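Local structure of pyrethroid hydrolase (Sphingobium faniae, 5Y5R) at residues Val135-Phe145 against Gln172-Gly180. The protein hydrolyses the ester bond of pyrethroid insecticides such as cypermethrin and permethrin, releasing an alcohol and a cyclopropanecarboxylic acid. Numbering follows the deposited sequence.
With 8NL ((2-methyl-3-phenyl-phenyl)methyl (1~{S})-3-[(~{E})-2-chloranyl-3,3,3-tris(fluoranyl)prop-1-enyl]-2,2-dimethyl-cyclopropane-1-carboxylate), chain G.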
loop_
_atom_site.group_PDB
_atom_site.type_symbol
_atom_site.label_atom_id
_atom_site.label_comp_id
_atom_site.label_asym_id
_atom_site.label_seq_id
_atom_site.Cartn_x
_atom_site.Cartn_y
_atom_site.Cartn_z
ATOM N N VAL A 135 0.876 -18.248 -10.812
ATOM C CA VAL A 135 1.394 -18.566 -12.150
ATOM C C VAL A 135 2.918 -18.687 -12.045
ATOM O O VAL A 135 3.520 -18.271 -11.052
ATOM C CB VAL A 135 1.004 -17.538 -13.251
ATOM C CG1 VAL A 135 -0.521 -17.429 -13.394
ATOM C CG2 VAL A 135 1.640 -16.192 -12.995
ATOM N N ASP A 136 3.550 -19.337 -13.036
ATOM C CA ASP A 136 5.025 -19.473 -13.043
ATOM C C ASP A 136 5.563 -19.954 -11.696
ATOM O O ASP A 136 6.451 -19.333 -11.099
ATOM C CB ASP A 136 5.751 -18.180 -13.428
ATOM C CG ASP A 136 5.531 -17.770 -14.848
ATOM O OD1 ASP A 136 5.173 -18.638 -15.677
ATOM O OD2 ASP A 136 5.804 -16.586 -15.148
ATOM N N GLU A 137 4.983 -21.054 -11.206
ATOM C CA GLU A 137 5.455 -21.755 -10.017
ATOM C C GLU A 137 5.547 -20.823 -8.808
ATOM O O GLU A 137 6.541 -20.798 -8.076
ATOM C CB GLU A 137 6.790 -22.435 -10.311
ATOM C CG GLU A 137 6.719 -23.702 -11.235
ATOM C CD GLU A 137 6.108 -23.505 -12.656
ATOM O OE1 GLU A 137 5.656 -22.406 -13.022
ATOM O OE2 GLU A 137 6.095 -24.483 -13.438
ATOM N N GLY A 138 4.471 -20.072 -8.577
ATOM C CA GLY A 138 4.438 -19.213 -7.418
ATOM C C GLY A 138 5.393 -18.045 -7.466
ATOM O O GLY A 138 5.660 -17.435 -6.419
ATOM N N ARG A 139 5.950 -17.728 -8.636
ATOM C CA ARG A 139 6.631 -16.452 -8.788
ATOM C C ARG A 139 5.691 -15.354 -9.263
ATOM O O ARG A 139 6.044 -14.177 -9.158
ATOM C CB ARG A 139 7.827 -16.575 -9.746
ATOM C CG ARG A 139 9.067 -17.242 -9.136
ATOM C CD ARG A 139 10.337 -16.416 -9.315
ATOM N NE ARG A 139 10.729 -15.671 -8.173
ATOM C CZ ARG A 139 11.529 -14.640 -8.165
ATOM N NH1 ARG A 139 12.038 -14.181 -9.238
ATOM N NH2 ARG A 139 11.822 -14.040 -7.071
ATOM N N GLY A 140 4.494 -15.706 -9.745
ATOM C CA GLY A 140 3.525 -14.708 -10.138
ATOM C C GLY A 140 2.122 -15.021 -9.651
ATOM O O GLY A 140 1.754 -16.170 -9.401
ATOM N N LEU A 141 1.333 -13.955 -9.539
ATOM C CA LEU A 141 -0.066 -14.034 -9.164
ATOM C C LEU A 141 -0.857 -13.276 -10.207
ATOM O O LEU A 141 -0.428 -12.216 -10.669
ATOM C CB LEU A 141 -0.345 -13.431 -7.787
ATOM C CG LEU A 141 0.312 -13.994 -6.531
ATOM C CD1 LEU A 141 -0.100 -13.125 -5.360
ATOM C CD2 LEU A 141 -0.085 -15.400 -6.282
ATOM N N GLN A 142 -2.014 -13.812 -10.555
ATOM C CA GLN A 142 -2.851 -13.270 -11.610
ATOM C C GLN A 142 -4.305 -13.443 -11.226
ATOM O O GLN A 142 -4.681 -14.507 -10.731
ATOM C CB GLN A 142 -2.581 -14.004 -12.920
ATOM C CG GLN A 142 -3.616 -13.708 -13.991
ATOM C CD GLN A 142 -3.213 -14.181 -15.375
ATOM O OE1 GLN A 142 -2.068 -14.571 -15.612
ATOM N NE2 GLN A 142 -4.163 -14.165 -16.286
ATOM N N ALA A 143 -5.130 -12.439 -11.522
ATOM C CA ALA A 143 -6.550 -12.519 -11.179
ATOM C C ALA A 143 -7.268 -13.608 -11.974
ATOM O O ALA A 143 -6.863 -14.002 -13.077
ATOM C CB ALA A 143 -7.243 -11.174 -11.399
ATOM N N ASP A 144 -8.315 -14.141 -11.378
ATOM C CA ASP A 144 -9.136 -15.141 -12.043
ATOM C C ASP A 144 -10.135 -14.473 -12.995
ATOM O O ASP A 144 -11.248 -14.121 -12.603
ATOM C CB ASP A 144 -9.833 -15.983 -10.989
ATOM C CG ASP A 144 -10.727 -17.016 -11.571
ATOM O OD1 ASP A 144 -10.736 -17.186 -12.817
ATOM O OD2 ASP A 144 -11.420 -17.680 -10.761
ATOM N N PHE A 145 -9.796 -14.386 -14.290
ATOM C CA PHE A 145 -10.708 -13.663 -15.174
ATOM C C PHE A 145 -11.940 -14.458 -15.559
ATOM O O PHE A 145 -12.834 -13.901 -16.199
ATOM C CB PHE A 145 -9.966 -13.164 -16.414
ATOM C CG PHE A 145 -8.966 -12.116 -16.079
ATOM C CD1 PHE A 145 -9.381 -10.904 -15.541
ATOM C CD2 PHE A 145 -7.622 -12.376 -16.160
ATOM C CE1 PHE A 145 -8.441 -9.921 -15.183
ATOM C CE2 PHE A 145 -6.683 -11.415 -15.788
ATOM C CZ PHE A 145 -7.097 -10.186 -15.297
ATOM N N GLN A 172 -1.123 -7.095 -15.328
ATOM C CA GLN A 172 -1.640 -8.448 -15.518
ATOM C C GLN A 172 -1.061 -9.457 -14.540
ATOM O O GLN A 172 -1.760 -10.417 -14.190
ATOM C CB GLN A 172 -1.344 -8.941 -16.947
ATOM C CG GLN A 172 -2.205 -8.281 -18.014
ATOM C CD GLN A 172 -3.702 -8.405 -17.738
ATOM O OE1 GLN A 172 -4.298 -9.468 -17.970
ATOM N NE2 GLN A 172 -4.310 -7.341 -17.229
ATOM N N THR A 173 0.224 -9.325 -14.181
ATOM C CA THR A 173 0.924 -10.292 -13.340
ATOM C C THR A 173 1.799 -9.617 -12.283
ATOM O O THR A 173 2.657 -8.788 -12.604
ATOM C CB THR A 173 1.784 -11.258 -14.187
ATOM O OG1 THR A 173 0.966 -11.906 -15.168
ATOM C CG2 THR A 173 2.358 -12.341 -13.304
ATOM N N GLN A 174 1.630 -10.051 -11.035
ATOM C CA GLN A 174 2.270 -9.477 -9.860
ATOM C C GLN A 174 3.382 -10.382 -9.342
ATOM O O GLN A 174 3.187 -11.597 -9.243
ATOM C CB GLN A 174 1.234 -9.305 -8.751
ATOM C CG GLN A 174 1.899 -9.098 -7.419
ATOM C CD GLN A 174 2.359 -7.665 -7.256
ATOM O OE1 GLN A 174 1.688 -6.728 -7.710
ATOM N NE2 GLN A 174 3.541 -7.493 -6.702
ATOM N N SER A 175 4.504 -9.795 -8.914
ATOM C CA SER A 175 5.606 -10.570 -8.341
ATOM C C SER A 175 5.305 -11.001 -6.904
ATOM O O SER A 175 4.691 -10.270 -6.132
ATOM C CB SER A 175 6.900 -9.763 -8.349
ATOM O OG SER A 175 7.902 -10.425 -7.585
ATOM N N THR A 176 5.715 -12.214 -6.551
ATOM C CA THR A 176 5.473 -12.682 -5.186
ATOM C C THR A 176 6.540 -12.196 -4.210
ATOM O O THR A 176 6.439 -12.476 -3.006
ATOM C CB THR A 176 5.359 -14.206 -5.179
ATOM O OG1 THR A 176 6.591 -14.759 -5.647
ATOM C CG2 THR A 176 4.184 -14.685 -6.039
ATOM N N VAL A 177 7.492 -11.400 -4.713
ATOM C CA VAL A 177 8.615 -10.936 -3.893
ATOM C C VAL A 177 8.189 -10.201 -2.628
ATOM O O VAL A 177 8.787 -10.456 -1.571
ATOM C CB VAL A 177 9.576 -10.090 -4.755
ATOM C CG1 VAL A 177 10.493 -9.219 -3.874
ATOM C CG2 VAL A 177 10.417 -10.981 -5.652
ATOM N N PRO A 178 7.293 -9.207 -2.675
ATOM C CA PRO A 178 6.882 -8.549 -1.428
ATOM C C PRO A 178 6.136 -9.448 -0.455
ATOM O O PRO A 178 6.167 -9.177 0.745
ATOM C CB PRO A 178 6.024 -7.371 -1.919
ATOM C CG PRO A 178 5.565 -7.748 -3.255
ATOM C CD PRO A 178 6.712 -8.523 -3.848
ATOM N N PHE A 179 5.436 -10.478 -0.926
ATOM C CA PHE A 179 4.688 -11.317 -0.004
ATOM C C PHE A 179 5.602 -12.078 0.932
ATOM O O PHE A 179 5.185 -12.435 2.045
ATOM C CB PHE A 179 3.788 -12.291 -0.757
ATOM C CG PHE A 179 2.553 -11.664 -1.281
ATOM C CD1 PHE A 179 1.430 -11.547 -0.478
ATOM C CD2 PHE A 179 2.516 -11.157 -2.567
ATOM C CE1 PHE A 179 0.277 -10.959 -0.972
ATOM C CE2 PHE A 179 1.382 -10.561 -3.055
ATOM C CZ PHE A 179 0.264 -10.463 -2.273
ATOM N N GLY A 180 6.833 -12.344 0.505
ATOM C CA GLY A 180 7.679 -13.246 1.242
ATOM C C GLY A 180 8.820 -12.583 1.972
ATOM O O GLY A 180 9.595 -13.278 2.630
HETATM C C 8NL G . -5.530 -6.744 -6.791
HETATM C C8 8NL G . -7.355 -5.754 -10.277
HETATM C C9 8NL G . -7.591 -6.513 -11.420
HETATM C C10 8NL G . -8.142 -7.783 -11.315
HETATM C C11 8NL G . -8.440 -8.239 -10.033
HETATM C C12 8NL G . -8.199 -7.462 -8.901
HETATM C C13 8NL G . -5.149 -4.651 -4.615
HETATM O O 8NL G . -5.221 -5.788 -3.720
HETATM CL CL 8NL G . -4.045 -12.099 -0.582
HETATM C C21 8NL G . -3.824 -10.516 -1.332
HETATM C C22 8NL G . -3.668 -10.471 -2.834
HETATM F F2 8NL G . -4.792 -10.004 -3.349
HETATM F F1 8NL G . -2.649 -9.733 -3.229
HETATM F F 8NL G . -3.463 -11.705 -3.244
HETATM C C20 8NL G . -3.853 -9.416 -0.579
HETATM C C16 8NL G . -3.636 -8.043 -1.177
HETATM C C17 8NL G . -4.073 -7.044 -0.111
HETATM C C18 8NL G . -2.620 -6.750 0.234
HETATM C C19 8NL G . -4.884 -7.677 1.031
HETATM C C15 8NL G . -4.750 -7.056 -1.511
HETATM C C14 8NL G . -4.280 -6.091 -2.603
HETATM O O1 8NL G . -3.133 -5.639 -2.580
HETATM C C2 8NL G . -6.161 -4.557 -5.768
HETATM C C3 8NL G . -6.927 -3.398 -5.805
HETATM C C4 8NL G . -7.883 -3.174 -6.795
HETATM C C5 8NL G . -8.066 -4.107 -7.811
HETATM C C6 8NL G . -7.331 -5.287 -7.827
HETATM C C1 8NL G . -6.363 -5.505 -6.804
HETATM C C7 8NL G . -7.632 -6.206 -8.999
HETATM O O HOH W 1 -4.447 -10.060 -13.067
#
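Thr176 ties its strand end to the turn of the neighbouring hairpin. Its hydroxyl OG1 donates to Gly138 O over 2.9 Å, approaching close to the carbonyl plane. The first torsion sets this up: a chi1 of 61° swings OG1 in over its own backbone, where it meets the turn. CG2, beside the backbone N, reaches across Leu141 at about a right angle, 4.0 Å from Leu141 CG. A valine in its place would probably leave Gly138 O without this donor and put a methyl against the carbonyl, so the turn would be held less firmly. Thr176 N also donates to Arg139 O, but from above the carbonyl plane. Next to it, Leu141 and Gln174 form an antiparallel hydrogen-bonded pair. Gln174 N to Leu141 O is 3.0 Å and nearly straight, at 172°.

Leu141 packs against Thr176 and Phe179. Its CD1 meets Phe179 CE2 at 3.8 Å, the two side chains coming from opposite directions. The Phe179 ring turns its edge to the bound pyrethroid, with CZ 3.2 Å from 8NL F1. Ala143 CB touches the ligand's phenyl end at 8NL C11, 3.5 Å away. Gln174 bends at chi2 (80°), which brings its amide back to its own strand. NE2 donates to Ser175 O in the amide plane and also bonds Tyr57 OH, while OE1 accepts from Leu13 N. Beside Gly140, Thr173 CG2 packs against Val135 CG2 at 3.9 Å. At the far end, one water bridges Ala143 N and Gln172 O.

The arrangement is a beta-hairpin, closed by a type I' turn and extended by the short strand 174-175. This small antiparallel sheet is separate from the parallel sheet of the alpha/beta hydrolase fold. Ala143 on the sheet and Phe179, after strand 174-175, both line the ligand pocket.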